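Long-range contacts in alginate lyase (Paenibacillus sp. FPU-7, PDB 6KFN), which probably cleaves alginate, with preference for mannuronate linkages, by beta-elimination on a right-handed parallel beta-helix: residues K88-L93 / E110-G115; L98-H103 / F121-S126. One frame throughout, in Å; residues are numbered along the deposited sequence.

Interaction 1. Residues K88-L93 / E110-G115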
loop_
_atom_site.group_PDB
_atom_site.type_symbol
_atom_site.label_atom_id
_atom_site.label_comp_id
_atom_site.label_asym_id
_atom_site.label_seq_id
_atom_site.Cartn_x
_atom_site.Cartn_y
_atom_site.Cartn_z
ATOM N N LYS A 88 5.778 -1.385 13.837
ATOM C CA LYS A 88 4.366 -1.020 13.810
ATOM C C LYS A 88 4.243 0.476 13.545
ATOM O O LYS A 88 5.075 1.270 14.025
ATOM C CB LYS A 88 3.715 -1.378 15.151
ATOM C CG LYS A 88 3.681 -2.852 15.451
ATOM C CD LYS A 88 3.144 -3.197 16.842
ATOM C CE LYS A 88 2.934 -4.646 17.052
ATOM N NZ LYS A 88 2.396 -4.863 18.433
ATOM N N MET A 89 3.209 0.866 12.808
ATOM C CA MET A 89 2.915 2.261 12.523
ATOM C C MET A 89 1.426 2.492 12.777
ATOM O O MET A 89 0.593 1.751 12.254
ATOM C CB MET A 89 3.228 2.670 11.066
ATOM C CG MET A 89 4.696 2.809 10.677
ATOM S SD MET A 89 5.468 1.256 10.290
ATOM C CE MET A 89 7.121 1.874 9.793
ATOM N N THR A 90 1.103 3.515 13.548
ATOM C CA THR A 90 -0.266 3.756 13.937
ATOM C C THR A 90 -0.510 5.212 14.248
ATOM O O THR A 90 0.411 6.017 14.357
ATOM C CB THR A 90 -0.598 2.854 15.144
ATOM O OG1 THR A 90 -2.009 2.823 15.370
ATOM C CG2 THR A 90 0.057 3.298 16.440
ATOM N N GLY A 91 -1.795 5.533 14.462
ATOM C CA GLY A 91 -2.102 6.750 15.181
ATOM C C GLY A 91 -1.864 8.052 14.438
ATOM O O GLY A 91 -1.492 9.069 15.051
ATOM N N ALA A 92 -2.083 8.057 13.147
ATOM C CA ALA A 92 -1.862 9.216 12.300
ATOM C C ALA A 92 -2.847 9.181 11.157
ATOM O O ALA A 92 -3.486 8.172 10.878
ATOM C CB ALA A 92 -0.437 9.251 11.772
ATOM N N LEU A 93 -2.902 10.286 10.418
ATOM C CA LEU A 93 -3.780 10.393 9.255
ATOM C C LEU A 93 -3.357 9.492 8.113
ATOM O O LEU A 93 -4.183 8.978 7.369
ATOM C CB LEU A 93 -3.867 11.851 8.797
ATOM C CG LEU A 93 -4.895 12.157 7.719
ATOM C CD1 LEU A 93 -6.304 11.998 8.213
ATOM C CD2 LEU A 93 -4.711 13.592 7.198
ATOM N N GLU A 110 3.458 -3.633 10.465
ATOM C CA GLU A 110 2.066 -3.733 10.887
ATOM C C GLU A 110 1.541 -2.306 10.990
ATOM O O GLU A 110 2.007 -1.558 11.852
ATOM C CB GLU A 110 1.975 -4.495 12.211
ATOM C CG GLU A 110 0.569 -4.737 12.684
ATOM C CD GLU A 110 0.452 -5.427 14.039
ATOM O OE1 GLU A 110 1.443 -5.953 14.541
ATOM O OE2 GLU A 110 -0.665 -5.400 14.590
ATOM N N ILE A 111 0.611 -1.938 10.094
ATOM C CA ILE A 111 0.181 -0.556 9.924
ATOM C C ILE A 111 -1.326 -0.532 10.168
ATOM O O ILE A 111 -2.062 -1.246 9.476
ATOM C CB ILE A 111 0.520 -0.040 8.520
ATOM C CG1 ILE A 111 2.025 -0.168 8.271
ATOM C CG2 ILE A 111 0.006 1.375 8.329
ATOM C CD1 ILE A 111 2.438 0.134 6.862
ATOM N N TYR A 112 -1.773 0.245 11.156
ATOM C CA TYR A 112 -3.159 0.114 11.588
ATOM C C TYR A 112 -3.605 1.342 12.347
ATOM O O TYR A 112 -2.810 2.096 12.916
ATOM C CB TYR A 112 -3.323 -1.144 12.498
ATOM C CG TYR A 112 -2.441 -1.092 13.736
ATOM C CD1 TYR A 112 -1.103 -1.473 13.658
ATOM C CD2 TYR A 112 -2.885 -0.596 14.951
ATOM C CE1 TYR A 112 -0.245 -1.385 14.708
ATOM C CE2 TYR A 112 -1.983 -0.495 16.065
ATOM C CZ TYR A 112 -0.661 -0.895 15.894
ATOM O OH TYR A 112 0.307 -0.842 16.899
ATOM N N ASP A 113 -4.932 1.498 12.397
ATOM C CA ASP A 113 -5.593 2.601 13.094
ATOM C C ASP A 113 -5.120 3.946 12.529
ATOM O O ASP A 113 -4.537 4.803 13.190
ATOM C CB ASP A 113 -5.479 2.525 14.610
ATOM C CG ASP A 113 -6.199 1.332 15.204
ATOM O OD1 ASP A 113 -7.110 0.771 14.585
ATOM O OD2 ASP A 113 -5.800 0.969 16.349
ATOM N N ILE A 114 -5.422 4.105 11.233
ATOM C CA ILE A 114 -4.991 5.213 10.396
ATOM C C ILE A 114 -6.229 5.990 9.947
ATOM O O ILE A 114 -7.249 5.400 9.571
ATOM C CB ILE A 114 -4.211 4.669 9.166
ATOM C CG1 ILE A 114 -2.996 3.835 9.595
ATOM C CG2 ILE A 114 -3.805 5.783 8.247
ATOM C CD1 ILE A 114 -1.981 4.556 10.452
ATOM N N GLY A 115 -6.139 7.319 9.970
ATOM C CA GLY A 115 -7.297 8.135 9.615
ATOM C C GLY A 115 -7.734 8.002 8.156
ATOM O O GLY A 115 -8.933 7.876 7.868
HETATM O O HOH W 1 -0.679 -4.932 17.360
HETATM O O HOH W 2 -3.584 2.364 17.548
#
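Two successive coils of the beta-helix meet here in parallel, strand 88-90 at 11° to strand 110-112, and stay paired round the corner that each segment turns next. Met-89 N donates to Glu-110 O (2.9 Å), and Met-89 O accepts from Tyr-112 N nearly along the C=O axis. At the corner Gly-91 N donates to Asp-113 O (3.1 Å), and beyond it Gly-115 N donates to Ala-92 O (2.9 Å). Unlike residues at equivalent positions stack on each face. Inward, Met-89 CB rests on Ile-111 CG1 (4.2 Å), both touching Ile-96. Outward, Thr-90 CB lies over one face of the Tyr-112 ring, 4.0 Å from its centroid, a CH-pi contact. Thr-90 OG1, anti to its backbone N (chi1 -167°), reaches Tyr-112 O at 2.7 Å, and a water joins it to Asp-113 OD2, while Asp-113 OD1 accepts from Asn-137 ND2. Lys-88 and Glu-110 run alongside each other, Lys-88 NZ 4.2 Å from Glu-110 OE1, beyond a salt bridge; a water bridges them, its bond to NZ weak, and Glu-110 OE2 also bonds to Tyr-136 OH. Such coil-upon-coil stacking is characteristic of the pectate-lyase-like parallel beta-helix.

Interaction 2. Residues L98-H103 / F121-S126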
loop_
_atom_site.group_PDB
_atom_site.type_symbol
_atom_site.label_atom_id
_atom_site.label_comp_id
_atom_site.label_asym_id
_atom_site.label_seq_id
_atom_site.Cartn_x
_atom_site.Cartn_y
_atom_site.Cartn_z
ATOM N N LEU A 98 5.326 8.188 1.071
ATOM C CA LEU A 98 6.570 8.329 0.313
ATOM C C LEU A 98 6.365 9.400 -0.737
ATOM O O LEU A 98 5.434 9.314 -1.521
ATOM C CB LEU A 98 6.940 7.004 -0.353
ATOM C CG LEU A 98 6.987 5.881 0.736
ATOM C CD1 LEU A 98 5.725 5.066 0.888
ATOM C CD2 LEU A 98 8.146 4.977 0.278
ATOM N N ASP A 99 7.217 10.426 -0.720
ATOM C CA ASP A 99 7.250 11.465 -1.748
ATOM C C ASP A 99 8.624 11.419 -2.408
ATOM O O ASP A 99 9.645 11.563 -1.730
ATOM C CB ASP A 99 6.991 12.867 -1.235
ATOM C CG ASP A 99 5.548 13.290 -1.211
ATOM O OD1 ASP A 99 4.754 12.779 -2.021
ATOM O OD2 ASP A 99 5.240 14.267 -0.466
ATOM N N HIS A 100 8.632 11.238 -3.735
ATOM C CA HIS A 100 9.873 11.178 -4.510
ATOM C C HIS A 100 10.931 10.320 -3.832
ATOM O O HIS A 100 12.106 10.667 -3.795
ATOM C CB HIS A 100 10.382 12.551 -4.950
ATOM C CG HIS A 100 10.596 13.530 -3.852
ATOM N ND1 HIS A 100 11.664 13.477 -2.982
ATOM C CD2 HIS A 100 9.845 14.596 -3.492
ATOM C CE1 HIS A 100 11.556 14.482 -2.135
ATOM N NE2 HIS A 100 10.477 15.178 -2.419
ATOM N N ALA A 101 10.496 9.166 -3.345
ATOM C CA ALA A 101 11.346 8.209 -2.640
ATOM C C ALA A 101 11.428 6.938 -3.472
ATOM O O ALA A 101 10.415 6.459 -3.970
ATOM C CB ALA A 101 10.768 7.910 -1.261
ATOM N N ASN A 102 12.638 6.399 -3.594
ATOM C CA ASN A 102 12.889 5.333 -4.538
ATOM C C ASN A 102 13.736 4.243 -3.882
ATOM O O ASN A 102 14.605 4.529 -3.049
ATOM C CB ASN A 102 13.632 5.837 -5.780
ATOM C CG ASN A 102 12.875 6.957 -6.455
ATOM O OD1 ASN A 102 12.006 6.719 -7.257
ATOM N ND2 ASN A 102 13.113 8.195 -6.027
ATOM N N HIS A 103 13.514 2.998 -4.294
ATOM C CA HIS A 103 14.287 1.871 -3.789
ATOM C C HIS A 103 14.179 1.732 -2.270
ATOM O O HIS A 103 15.117 1.299 -1.606
ATOM C CB HIS A 103 15.756 1.905 -4.230
ATOM C CG HIS A 103 15.905 1.857 -5.706
ATOM N ND1 HIS A 103 15.774 0.697 -6.420
ATOM C CD2 HIS A 103 16.185 2.827 -6.606
ATOM C CE1 HIS A 103 15.965 0.946 -7.697
ATOM N NE2 HIS A 103 16.212 2.227 -7.843
ATOM N N PHE A 121 2.418 5.721 -2.116
ATOM C CA PHE A 121 3.569 6.004 -2.978
ATOM C C PHE A 121 3.217 7.225 -3.835
ATOM O O PHE A 121 2.313 7.141 -4.664
ATOM C CB PHE A 121 3.869 4.830 -3.901
ATOM C CG PHE A 121 4.159 3.533 -3.186
ATOM C CD1 PHE A 121 5.415 3.270 -2.729
ATOM C CD2 PHE A 121 3.180 2.594 -2.984
ATOM C CE1 PHE A 121 5.708 2.087 -2.078
ATOM C CE2 PHE A 121 3.454 1.408 -2.339
ATOM C CZ PHE A 121 4.749 1.146 -1.881
ATOM N N ARG A 122 3.879 8.361 -3.603
ATOM C CA ARG A 122 3.452 9.618 -4.224
ATOM C C ARG A 122 4.629 10.337 -4.857
ATOM O O ARG A 122 5.806 10.130 -4.525
ATOM C CB ARG A 122 2.752 10.487 -3.152
ATOM C CG ARG A 122 1.912 11.627 -3.702
ATOM C CD ARG A 122 1.111 12.350 -2.640
ATOM N NE ARG A 122 1.995 13.106 -1.757
ATOM C CZ ARG A 122 1.564 13.811 -0.721
ATOM N NH1 ARG A 122 0.277 13.910 -0.444
ATOM N NH2 ARG A 122 2.442 14.443 0.053
ATOM N N ASP A 123 4.288 11.261 -5.760
ATOM C CA ASP A 123 5.258 12.215 -6.296
ATOM C C ASP A 123 6.482 11.502 -6.866
ATOM O O ASP A 123 7.622 11.788 -6.541
ATOM C CB ASP A 123 5.637 13.277 -5.263
ATOM C CG ASP A 123 6.344 14.467 -5.845
ATOM O OD1 ASP A 123 6.168 14.751 -7.038
ATOM O OD2 ASP A 123 7.050 15.159 -5.078
ATOM N N GLY A 124 6.205 10.557 -7.777
ATOM C CA GLY A 124 7.283 9.902 -8.505
ATOM C C GLY A 124 7.962 8.761 -7.768
ATOM O O GLY A 124 8.902 8.185 -8.316
ATOM N N SER A 125 7.511 8.410 -6.578
ATOM C CA SER A 125 8.157 7.352 -5.798
ATOM C C SER A 125 8.080 6.035 -6.541
ATOM O O SER A 125 6.980 5.528 -6.780
ATOM C CB SER A 125 7.435 7.196 -4.450
ATOM O OG SER A 125 7.646 8.309 -3.610
ATOM N N SER A 126 9.248 5.470 -6.887
ATOM C CA SER A 126 9.337 4.349 -7.796
ATOM C C SER A 126 10.305 3.289 -7.289
ATOM O O SER A 126 11.204 3.540 -6.488
ATOM C CB SER A 126 9.771 4.836 -9.177
ATOM O OG SER A 126 8.836 5.729 -9.749
HETATM O O HOH W 3 6.252 16.276 -2.495
HETATM O O HOH W 4 11.125 9.927 -7.338
HETATM O O HOH W 5 11.582 8.037 -9.751
#
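Strands 98-99 and 121-122 run parallel and in register, Leu-98 beside Phe-121 and Asp-99 beside Arg-122, as neighbouring coils of the right-handed beta-helix. Segment 98-103 then runs on as loop, while 121-126 makes a type I' turn from Arg-122 to Ser-125. Arg-122 N donates to Leu-98 O (2.8 Å), and His-100 N returns a bond to Arg-122 O. The turn lets segment 121-126 come back beside segment 98-103, where His-103 N bonds to Ser-126 O. Towards the interior, Leu-98 CD1 meets Phe-121 CD1 at 4.1 Å, the two side chains pointing the same way and both touching Met-106. On the other face, Arg-122, extended as far as CD and then bent at chi3 (69°), presents NE and NH2 side-on to Asp-99 in a salt bridge. Arg-122 NE reaches Asp-99 OD1 at 2.8 Å and Arg-122 NH2 reaches Asp-99 OD2 at 2.9 Å, both on syn lone pairs, with carboxylate and guanidinium only 20° from coplanar. This double grip fixes the rotation of the carboxylate, whose OD2 is also bonded to Tyr-76 OH, while the guanidinium makes a cation-pi contact with Tyr-161. Asp-123 OD2 lies 4.5 Å from Asp-99 OD1; the arginine charge and a water that donates to Asp-123 OD2 and, weakly, to Asp-99 OD2 probably ease this proximity, and Asp-123 OD1 accepts from Asn-162 N. Asn-102 turns OD1 to Ser-126 N, which approaches from above the carbonyl plane, while its ND2 bonds to Asp-80 OD1. Arg-122 O takes three donors: His-100 N, Ser-125 N and Ser-125 OG (2.7 Å). At the end of the turn, the buried Ser-125 OG also accepts an almost straight bond from Ala-101 N at 3.0 Å, with 174° at the hydrogen.

How the interactions relate
From the N terminus, the chain passes through 88-93 and then directly into strand 94-99 and the loop that follows it in 98-103. It next travels through strand 105-107 to 110-115, where interaction 1 closes the first loop, with 16 residues lying between its segments. Strand 119-122 follows, and at 121-126 interaction 2 closes its own loop round 17 intervening residues. The two loops therefore cross rather than nest: each contact's second segment comes one coil after its first. They join the same pair of coils at different places along the circuit, with centres about 20 Å apart and nearest atoms about 8 Å apart, so they tie separate faces of the beta-helix without touching.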